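Local coordinates for pseudocatalase (Thermus thermophilus HB27, PDB 6KK8), which breaks down hydrogen peroxide to water and oxygen as a manganese catalase, using two manganese ions in each subunit, at the interface of chains A and B. Residues are numbered along the deposited sequence; one frame, centred on the assembly and turned at random. Chains: chain A/B, Pseudocatalase.

The interface of chains A and B. Residues chain A 4, 30, 37, 40, 74-75, 78; chain B 41, 45, 48.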
# COMPACT_ATOMS: atom_id res chain seq x y z
N ARG A 4 20.21 -9.02 24.80
CA ARG A 4 20.86 -9.31 23.54
C ARG A 4 22.25 -9.88 23.78
O ARG A 4 22.97 -9.42 24.68
CB ARG A 4 21.00 -8.02 22.71
CG ARG A 4 21.53 -8.27 21.29
CD ARG A 4 21.46 -6.96 20.51
NE ARG A 4 21.90 -7.19 19.14
CZ ARG A 4 21.58 -6.41 18.11
NH1 ARG A 4 20.83 -5.35 18.28
NH2 ARG A 4 22.01 -6.70 16.89
N LEU A 30 13.28 -12.86 4.58
CA LEU A 30 13.38 -11.84 5.61
C LEU A 30 12.08 -11.05 5.70
O LEU A 30 11.38 -11.15 6.70
CB LEU A 30 14.58 -10.91 5.35
CG LEU A 30 14.87 -9.88 6.42
CD1 LEU A 30 15.09 -10.49 7.80
CD2 LEU A 30 16.09 -9.07 6.07
N MET A 37 10.53 -12.13 9.43
CA MET A 37 9.80 -11.03 10.07
C MET A 37 8.39 -11.44 10.41
O MET A 37 7.84 -11.00 11.42
CB MET A 37 9.76 -9.79 9.16
CG MET A 37 11.01 -9.01 9.17
SD MET A 37 11.25 -8.02 10.68
CE MET A 37 9.92 -6.85 10.57
N LEU A 40 8.42 -14.03 13.39
CA LEU A 40 8.75 -13.22 14.55
C LEU A 40 7.55 -12.42 15.03
O LEU A 40 7.17 -12.48 16.21
CB LEU A 40 9.91 -12.28 14.23
CG LEU A 40 10.16 -11.17 15.25
CD1 LEU A 40 10.51 -11.72 16.62
CD2 LEU A 40 11.21 -10.20 14.73
N ILE A 74 15.68 -13.44 12.28
CA ILE A 74 15.80 -12.27 11.41
C ILE A 74 17.24 -11.82 11.37
O ILE A 74 17.74 -11.38 10.33
CB ILE A 74 14.83 -11.11 11.75
CG1 ILE A 74 15.05 -10.50 13.14
CG2 ILE A 74 13.38 -11.54 11.56
CD1 ILE A 74 14.43 -9.11 13.29
N GLU A 75 17.95 -11.95 12.49
CA GLU A 75 19.36 -11.55 12.56
C GLU A 75 20.20 -12.40 11.63
O GLU A 75 21.07 -11.89 10.91
CB GLU A 75 19.79 -11.71 14.03
CG GLU A 75 21.21 -11.26 14.30
CD GLU A 75 21.67 -11.46 15.72
OE1 GLU A 75 21.09 -12.31 16.44
OE2 GLU A 75 22.65 -10.75 16.06
N ALA A 78 19.37 -11.57 7.88
CA ALA A 78 20.00 -10.30 7.53
C ALA A 78 21.51 -10.47 7.33
O ALA A 78 22.08 -9.90 6.39
CB ALA A 78 19.71 -9.25 8.60
N MET B 41 12.67 -1.09 14.88
CA MET B 41 13.17 -1.72 13.67
C MET B 41 14.26 -0.91 12.99
O MET B 41 15.15 -1.49 12.36
CB MET B 41 12.01 -2.05 12.73
CG MET B 41 11.16 -3.19 13.28
SD MET B 41 12.11 -4.75 13.33
CE MET B 41 10.91 -5.83 14.10
N TYR B 45 17.76 -3.04 12.49
CA TYR B 45 18.39 -3.26 11.19
C TYR B 45 19.69 -2.49 11.04
O TYR B 45 20.64 -2.99 10.45
CB TYR B 45 17.41 -2.96 10.04
CG TYR B 45 16.49 -4.12 9.81
CD1 TYR B 45 16.84 -5.10 8.89
CD2 TYR B 45 15.32 -4.32 10.55
CE1 TYR B 45 16.06 -6.23 8.72
CE2 TYR B 45 14.53 -5.44 10.36
CZ TYR B 45 14.92 -6.38 9.46
OH TYR B 45 14.11 -7.49 9.27
N PHE B 48 22.21 -4.69 12.62
CA PHE B 48 22.59 -5.81 11.78
C PHE B 48 23.55 -5.36 10.69
O PHE B 48 24.54 -6.04 10.36
CB PHE B 48 21.36 -6.43 11.10
CG PHE B 48 20.33 -7.02 12.05
CD1 PHE B 48 20.61 -7.39 13.35
CD2 PHE B 48 19.06 -7.23 11.57
CE1 PHE B 48 19.62 -7.95 14.18
CE2 PHE B 48 18.07 -7.79 12.39
CZ PHE B 48 18.35 -8.15 13.67
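The phenol oxygen OH of B:Tyr45 is the polar atom that the groups of chain A close around: it stands 3.2 Å from the thioether SD of A:Met37 and 3.5 Å from CD1 of A:Leu30. Both side chains meet the tyrosine tip to tip. A:Met37 is bent at chi2 and chi3 (-75° and -65°), which brings its sulfur to the hydroxyl and its methyl CE to the CE of B:Met41, 3.8 Å away. CD2 of A:Leu30 lies in the plane of the tyrosine ring at its edge, 3.9 Å from CE1, and probably limits the turning of the ring.

One helical turn further along, B:Phe48 illustrates how an aromatic ring can be seated against a helix. CA of A:Glu75 sits over one face, 3.7 Å above the plane and displaced toward the rim, a CH-pi contact. The extended chain of A:Glu75 then crosses the phenylalanine at about a right angle, its CG 3.7 Å from CE1. CB of A:Ala78 comes within 3.6 Å of CD2, CD1 of A:Ile74 lies in plane at the edge, and the guanidinium of A:Arg4 is steeply tilted to the ring, the planes 70° apart. An alanine in place of B:Phe48 would probably open a gap over A:Glu75 and A:Ala78 and leave the tip of A:Ile74 without its aromatic partner.

CD2 of B:Phe48 lies above one face of B:Tyr45, offset toward the rim, coupling the two clusters. Helix 36-49 of chain B packs on helices 28-31, 36-49 and 57-85 of chain A, in a two-fold subunit interface of the deposited hexamer. Manganese ligands A:Glu36 and A:His73 directly precede A:Met37 and A:Ile74, so the patch may help steady the metal site.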